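Local coordinates for protein NADP-dependent alcohol dehydrogenase (PDB 2OUI) that catalyses the NADP-dependent interconversion of alcohols with aldehydes or ketones, as a tetrameric zinc-containing dehydrogenase of the medium-chain type, at residues R323-E328 against V348-Y353; P88-E93 against V126-A131. The protein carries 1 engineered substitution. All blocks are in the same frame, centred on the assembly; numbering follows the deposited sequence.

Contact 1 (R323-E328 against V348-Y353); sequences RFEGLE and VVRIHY
Strands 320-325 and 346-350 pair in parallel as the two arms of a beta-alpha-beta crossover, with helix 329-339 as the connection. Three backbone hydrogen bonds zip them together; the last, Gly326 N to Arg350 O at 2.8 Å, runs nearly along the C=O axis. Gly326 then turns the chain off the sheet at a positive phi (106°), where a CB would jam against the preceding carbonyl. On the helix side, the strand pairing sets Phe324 CB 3.9 Å from Val349 CG2; with CG anti to the carbonyl carbon, the Phe324 side chain packs on Ala333 and Leu336. Val349 sets CG1 anti to its backbone N (chi1 177°), which brings this branch to 3.2 Å from Gly326 O; a compact branched residue suits this tight spot. The other side of the sheet carries the charges. Arg350 is bent at chi2, its guanidinium is salt-bridged to Glu356, and His352 NE2 lies 3.6 Å above the centre of that plane. Glu325, bent at chi2 (-81°), lies alongside Arg350 CB and turns its carboxylate nearly coplanar with the imidazole. Its OE1 accepts a hydrogen bond from a water also bonded to His352 ND1, and comes to the ring edge, 3.3 Å from His352 CE1.

Contact 2 (P88-E93 against V126-A131); sequences PDWGEE and VNEADA
A helix N-terminus meets a beta turn here, both within the GroES-like domain of the alcohol dehydrogenase fold. Glu128 is the N-cap residue of helix 129-132, and its side chain reaches across to the type I turn that runs from Asp89 to Glu92. CG stands anti to the carbonyl carbon of Glu128 and the chain is extended beyond it (chi2 176°), a length that lets the carboxylate reach the turn backbone. There OE1 accepts the N-H of Trp90, at 2.9 Å from Trp90 N, in a nearly straight bond (167°), using the syn lone pair. The same oxygen lies at the edge of the indole, in its plane, 3.4 Å from Trp90 CD1, an approach that would suit the slightly positive C-H edge of the ring.

The second oxygen works through water. Glu128 OE2 accepts hydrogen bonds from two waters; one in turn accepts the N-H of Gly91, while the other also donates to Asp89 OD1 and accepts from Asn127 ND2. This second water bridges two carboxylates whose like charges, Asp89 OD1 and Glu128 OE2, stand 4.5 Å apart; the salt bridge of Asp89 to Lys111 probably eases their repulsion. The Asn127 side chain is turned toward the loop, so that ND2 meets this water while OD1 accepts from Thr87 OG1.

Trp90 is the apolar anchor. Pro88 CB lies over one face of the indole, toward the rim, while NE1 bonds Asn132 OD1, and Gln96 of a second subunit packs against the residue, placing this contact at a subunit interface. Ala131, in the first turn of the helix, offers a methyl small enough for the indole to come close: its CB lies 3.6 Å from Trp90 CD1.

How the contacts relate
Along the chain the contacts come in series: contact 2 closes, within the GroES-like range, well before contact 1 opens near the C-terminus. Their centres lie 28 Å apart and their nearest atoms about 13 Å, so they do not touch. A shared sheet still connects them, because strand 27-34 pairs antiparallel with both strand 346-350 of contact 1 and strand 124-126, which leads into contact 2. Contact 1 thus adds C-terminal strands to a sheet begun by N-terminal ones, whereas contact 2 joins the loop 88-93 to the start of helix 129-132, just after strand 124-126. They also differ in the tetramer: another subunit packs on contact 2, while none touches the segments of contact 1.

Contact 1 (R323-E328 against V348-Y353)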
loop_
_atom_site.group_PDB
_atom_site.type_symbol
_atom_site.label_atom_id
_atom_site.label_comp_id
_atom_site.label_asym_id
_atom_site.label_seq_id
_atom_site.Cartn_x
_atom_site.Cartn_y
_atom_site.Cartn_z
ATOM N N ARG A 323 -34.839 -2.219 -23.051
ATOM C CA ARG A 323 -34.097 -2.064 -24.296
ATOM C C ARG A 323 -34.877 -1.199 -25.287
ATOM O O ARG A 323 -36.065 -1.457 -25.529
ATOM C CB ARG A 323 -33.812 -3.436 -24.913
ATOM C CG ARG A 323 -32.857 -4.300 -24.094
ATOM C CD ARG A 323 -32.745 -5.714 -24.663
ATOM N NE ARG A 323 -32.125 -6.642 -23.708
ATOM C CZ ARG A 323 -30.822 -6.910 -23.659
ATOM N NH1 ARG A 323 -29.973 -6.320 -24.507
ATOM N NH2 ARG A 323 -30.356 -7.763 -22.751
ATOM N N PHE A 324 -34.215 -0.186 -25.855
ATOM C CA PHE A 324 -34.828 0.755 -26.816
ATOM C C PHE A 324 -34.015 0.745 -28.118
ATOM O O PHE A 324 -32.848 0.355 -28.129
ATOM C CB PHE A 324 -34.767 2.198 -26.254
ATOM C CG PHE A 324 -35.614 2.427 -25.029
ATOM C CD1 PHE A 324 -35.051 2.357 -23.766
ATOM C CD2 PHE A 324 -36.955 2.768 -25.147
ATOM C CE1 PHE A 324 -35.830 2.568 -22.605
ATOM C CE2 PHE A 324 -37.750 2.988 -24.014
ATOM C CZ PHE A 324 -37.183 2.890 -22.741
ATOM N N GLU A 325 -34.614 1.211 -29.206
ATOM C CA GLU A 325 -33.869 1.398 -30.440
ATOM C C GLU A 325 -34.046 2.834 -30.880
ATOM O O GLU A 325 -35.171 3.339 -30.899
ATOM C CB GLU A 325 -34.410 0.503 -31.555
ATOM C CG GLU A 325 -34.398 -0.985 -31.251
ATOM C CD GLU A 325 -33.034 -1.619 -31.473
ATOM O OE1 GLU A 325 -32.339 -1.216 -32.439
ATOM O OE2 GLU A 325 -32.665 -2.525 -30.689
ATOM N N GLY A 326 -32.945 3.472 -31.264
ATOM C CA GLY A 326 -33.011 4.804 -31.861
ATOM C C GLY A 326 -32.544 5.872 -30.906
ATOM O O GLY A 326 -32.885 5.851 -29.707
ATOM N N LEU A 327 -31.772 6.818 -31.440
ATOM C CA LEU A 327 -31.190 7.881 -30.630
ATOM C C LEU A 327 -32.232 8.660 -29.816
ATOM O O LEU A 327 -31.973 9.014 -28.671
ATOM C CB LEU A 327 -30.363 8.834 -31.491
ATOM C CG LEU A 327 -29.628 9.962 -30.743
ATOM C CD1 LEU A 327 -28.656 9.462 -29.687
ATOM C CD2 LEU A 327 -28.881 10.888 -31.741
ATOM N N GLU A 328 -33.410 8.895 -30.395
ATOM C CA GLU A 328 -34.460 9.658 -29.726
ATOM C C GLU A 328 -34.849 8.995 -28.414
ATOM O O GLU A 328 -35.244 9.682 -27.466
ATOM C CB GLU A 328 -35.712 9.798 -30.592
ATOM C CG GLU A 328 -35.489 9.547 -32.070
ATOM C CD GLU A 328 -35.532 8.070 -32.415
ATOM O OE1 GLU A 328 -34.571 7.590 -33.068
ATOM O OE2 GLU A 328 -36.520 7.400 -32.022
ATOM N N VAL A 348 -30.856 0.348 -21.855
ATOM C CA VAL A 348 -29.872 0.570 -22.905
ATOM C C VAL A 348 -30.579 0.927 -24.196
ATOM O O VAL A 348 -31.687 0.464 -24.472
ATOM C CB VAL A 348 -28.924 -0.631 -23.168
ATOM C CG1 VAL A 348 -27.933 -0.777 -22.057
ATOM C CG2 VAL A 348 -29.695 -1.925 -23.396
ATOM N N VAL A 349 -29.935 1.783 -24.974
ATOM C CA VAL A 349 -30.474 2.204 -26.248
ATOM C C VAL A 349 -29.479 1.781 -27.318
ATOM O O VAL A 349 -28.311 2.079 -27.209
ATOM C CB VAL A 349 -30.616 3.739 -26.296
ATOM C CG1 VAL A 349 -31.125 4.201 -27.666
ATOM C CG2 VAL A 349 -31.564 4.223 -25.189
ATOM N N ARG A 350 -29.966 1.113 -28.359
ATOM C CA ARG A 350 -29.132 0.697 -29.473
ATOM C C ARG A 350 -29.412 1.622 -30.655
ATOM O O ARG A 350 -30.568 1.951 -30.936
ATOM C CB ARG A 350 -29.412 -0.774 -29.816
ATOM C CG ARG A 350 -28.417 -1.448 -30.775
ATOM C CD ARG A 350 -26.985 -1.698 -30.183
ATOM N NE ARG A 350 -26.211 -2.574 -31.075
ATOM C CZ ARG A 350 -25.652 -2.194 -32.228
ATOM N NH1 ARG A 350 -25.731 -0.934 -32.663
ATOM N NH2 ARG A 350 -25.004 -3.089 -32.965
ATOM N N ILE A 351 -28.344 2.066 -31.319
ATOM C CA ILE A 351 -28.443 2.948 -32.482
ATOM C C ILE A 351 -27.733 2.282 -33.666
ATOM O O ILE A 351 -26.605 1.811 -33.537
ATOM C CB ILE A 351 -27.792 4.341 -32.233
ATOM C CG1 ILE A 351 -28.397 5.060 -31.015
ATOM C CG2 ILE A 351 -27.949 5.237 -33.463
ATOM C CD1 ILE A 351 -27.689 4.764 -29.720
ATOM N N HIS A 352 -28.407 2.246 -34.805
ATOM C CA HIS A 352 -27.874 1.623 -36.023
ATOM C C HIS A 352 -27.609 2.617 -37.151
ATOM O O HIS A 352 -28.242 3.681 -37.226
ATOM C CB HIS A 352 -28.820 0.531 -36.533
ATOM C CG HIS A 352 -28.871 -0.676 -35.651
ATOM N ND1 HIS A 352 -29.995 -1.023 -34.933
ATOM C CD2 HIS A 352 -27.934 -1.606 -35.352
ATOM C CE1 HIS A 352 -29.754 -2.124 -34.244
ATOM N NE2 HIS A 352 -28.511 -2.498 -34.480
ATOM N N TYR A 353 -26.671 2.255 -38.028
ATOM C CA TYR A 353 -26.331 3.062 -39.186
ATOM C C TYR A 353 -26.214 2.147 -40.408
ATOM O O TYR A 353 -25.825 0.989 -40.264
ATOM C CB TYR A 353 -25.000 3.774 -38.949
ATOM C CG TYR A 353 -24.969 4.592 -37.669
ATOM C CD1 TYR A 353 -24.526 4.033 -36.486
ATOM C CD2 TYR A 353 -25.402 5.923 -37.660
ATOM C CE1 TYR A 353 -24.503 4.770 -35.318
ATOM C CE2 TYR A 353 -25.366 6.687 -36.483
ATOM C CZ TYR A 353 -24.926 6.100 -35.331
ATOM O OH TYR A 353 -24.912 6.841 -34.173
HETATM O O HOH W 1 -32.466 1.046 -34.405
#

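Contact 2 (P88-E93 against V126-A131)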
loop_
_atom_site.group_PDB
_atom_site.type_symbol
_atom_site.label_atom_id
_atom_site.label_comp_id
_atom_site.label_asym_id
_atom_site.label_seq_id
_atom_site.Cartn_x
_atom_site.Cartn_y
_atom_site.Cartn_z
ATOM N N PRO A 88 -9.528 10.972 -18.790
ATOM C CA PRO A 88 -8.565 11.907 -18.194
ATOM C C PRO A 88 -7.661 12.670 -19.183
ATOM O O PRO A 88 -7.489 12.273 -20.353
ATOM C CB PRO A 88 -7.676 10.985 -17.316
ATOM C CG PRO A 88 -8.530 9.774 -17.055
ATOM C CD PRO A 88 -9.266 9.583 -18.388
ATOM N N ASP A 89 -7.102 13.767 -18.696
ATOM C CA ASP A 89 -5.989 14.458 -19.364
ATOM C C ASP A 89 -4.769 13.849 -18.684
ATOM O O ASP A 89 -4.437 14.212 -17.540
ATOM C CB ASP A 89 -6.045 15.954 -19.063
ATOM C CG ASP A 89 -7.457 16.560 -19.277
ATOM O OD1 ASP A 89 -7.884 16.729 -20.443
ATOM O OD2 ASP A 89 -8.131 16.878 -18.263
ATOM N N TRP A 90 -4.139 12.897 -19.356
ATOM C CA TRP A 90 -3.150 12.018 -18.697
ATOM C C TRP A 90 -1.838 12.693 -18.226
ATOM O O TRP A 90 -1.102 12.119 -17.416
ATOM C CB TRP A 90 -2.899 10.769 -19.572
ATOM C CG TRP A 90 -4.082 9.848 -19.545
ATOM C CD1 TRP A 90 -5.134 9.817 -20.426
ATOM C CD2 TRP A 90 -4.373 8.884 -18.538
ATOM N NE1 TRP A 90 -6.054 8.860 -20.034
ATOM C CE2 TRP A 90 -5.602 8.269 -18.878
ATOM C CE3 TRP A 90 -3.691 8.452 -17.378
ATOM C CZ2 TRP A 90 -6.174 7.256 -18.097
ATOM C CZ3 TRP A 90 -4.264 7.445 -16.603
ATOM C CH2 TRP A 90 -5.493 6.872 -16.951
ATOM N N GLY A 91 -1.516 13.872 -18.751
ATOM C CA GLY A 91 -0.301 14.590 -18.350
ATOM C C GLY A 91 -0.522 15.668 -17.299
ATOM O O GLY A 91 0.418 16.351 -16.918
ATOM N N GLU A 92 -1.765 15.869 -16.865
ATOM C CA GLU A 92 -2.034 16.903 -15.841
ATOM C C GLU A 92 -1.478 16.486 -14.484
ATOM O O GLU A 92 -1.189 15.296 -14.275
ATOM C CB GLU A 92 -3.533 17.216 -15.741
ATOM C CG GLU A 92 -4.125 17.959 -16.956
ATOM C CD GLU A 92 -3.539 19.345 -17.229
ATOM O OE1 GLU A 92 -3.085 20.041 -16.300
ATOM O OE2 GLU A 92 -3.564 19.750 -18.407
ATOM N N GLU A 93 -1.321 17.454 -13.578
ATOM C CA GLU A 93 -0.717 17.196 -12.260
ATOM C C GLU A 93 -1.352 16.013 -11.538
ATOM O O GLU A 93 -0.660 15.133 -11.025
ATOM C CB GLU A 93 -0.862 18.411 -11.345
ATOM C CG GLU A 93 -0.596 18.008 -9.881
ATOM C CD GLU A 93 -0.893 19.102 -8.880
ATOM O OE1 GLU A 93 -0.786 20.291 -9.237
ATOM O OE2 GLU A 93 -1.213 18.769 -7.722
ATOM N N VAL A 126 -13.950 12.907 -28.009
ATOM C CA VAL A 126 -13.125 12.255 -26.998
ATOM C C VAL A 126 -11.716 12.863 -27.010
ATOM O O VAL A 126 -11.029 12.839 -28.043
ATOM C CB VAL A 126 -13.017 10.728 -27.242
ATOM C CG1 VAL A 126 -12.168 10.056 -26.138
ATOM C CG2 VAL A 126 -14.406 10.109 -27.341
ATOM N N ASN A 127 -11.277 13.413 -25.873
ATOM C CA ASN A 127 -9.899 13.944 -25.760
ATOM C C ASN A 127 -8.893 12.809 -25.575
ATOM O O ASN A 127 -9.234 11.795 -24.985
ATOM C CB ASN A 127 -9.788 14.874 -24.543
ATOM C CG ASN A 127 -10.203 14.184 -23.267
ATOM O OD1 ASN A 127 -11.370 13.801 -23.095
ATOM N ND2 ASN A 127 -9.246 13.999 -22.364
ATOM N N GLU A 128 -7.655 12.993 -26.048
ATOM C CA GLU A 128 -6.614 11.956 -25.879
ATOM C C GLU A 128 -7.122 10.554 -26.253
ATOM O O GLU A 128 -7.079 9.611 -25.461
ATOM C CB GLU A 128 -6.010 12.023 -24.457
ATOM C CG GLU A 128 -5.178 13.312 -24.309
ATOM C CD GLU A 128 -4.623 13.506 -22.918
ATOM O OE1 GLU A 128 -4.287 12.494 -22.262
ATOM O OE2 GLU A 128 -4.505 14.684 -22.504
ATOM N N ALA A 129 -7.606 10.430 -27.489
ATOM C CA ALA A 129 -8.335 9.229 -27.897
ATOM C C ALA A 129 -7.534 7.910 -27.818
ATOM O O ALA A 129 -8.099 6.872 -27.474
ATOM C CB ALA A 129 -8.908 9.418 -29.308
ATOM N N ASP A 130 -6.248 7.930 -28.152
ATOM C CA ASP A 130 -5.440 6.716 -28.044
ATOM C C ASP A 130 -5.416 6.231 -26.614
ATOM O O ASP A 130 -5.430 5.031 -26.358
ATOM C CB ASP A 130 -3.984 6.965 -28.494
ATOM C CG ASP A 130 -3.813 6.861 -30.002
ATOM O OD1 ASP A 130 -4.735 6.354 -30.679
ATOM O OD2 ASP A 130 -2.745 7.285 -30.511
ATOM N N ALA A 131 -5.374 7.174 -25.669
ATOM C CA ALA A 131 -5.242 6.827 -24.264
ATOM C C ALA A 131 -6.613 6.462 -23.678
ATOM O O ALA A 131 -6.701 5.657 -22.761
ATOM C CB ALA A 131 -4.663 8.001 -23.505
HETATM O O HOH W 2 -6.864 15.979 -22.763
HETATM O O HOH W 3 -2.810 15.528 -20.601
#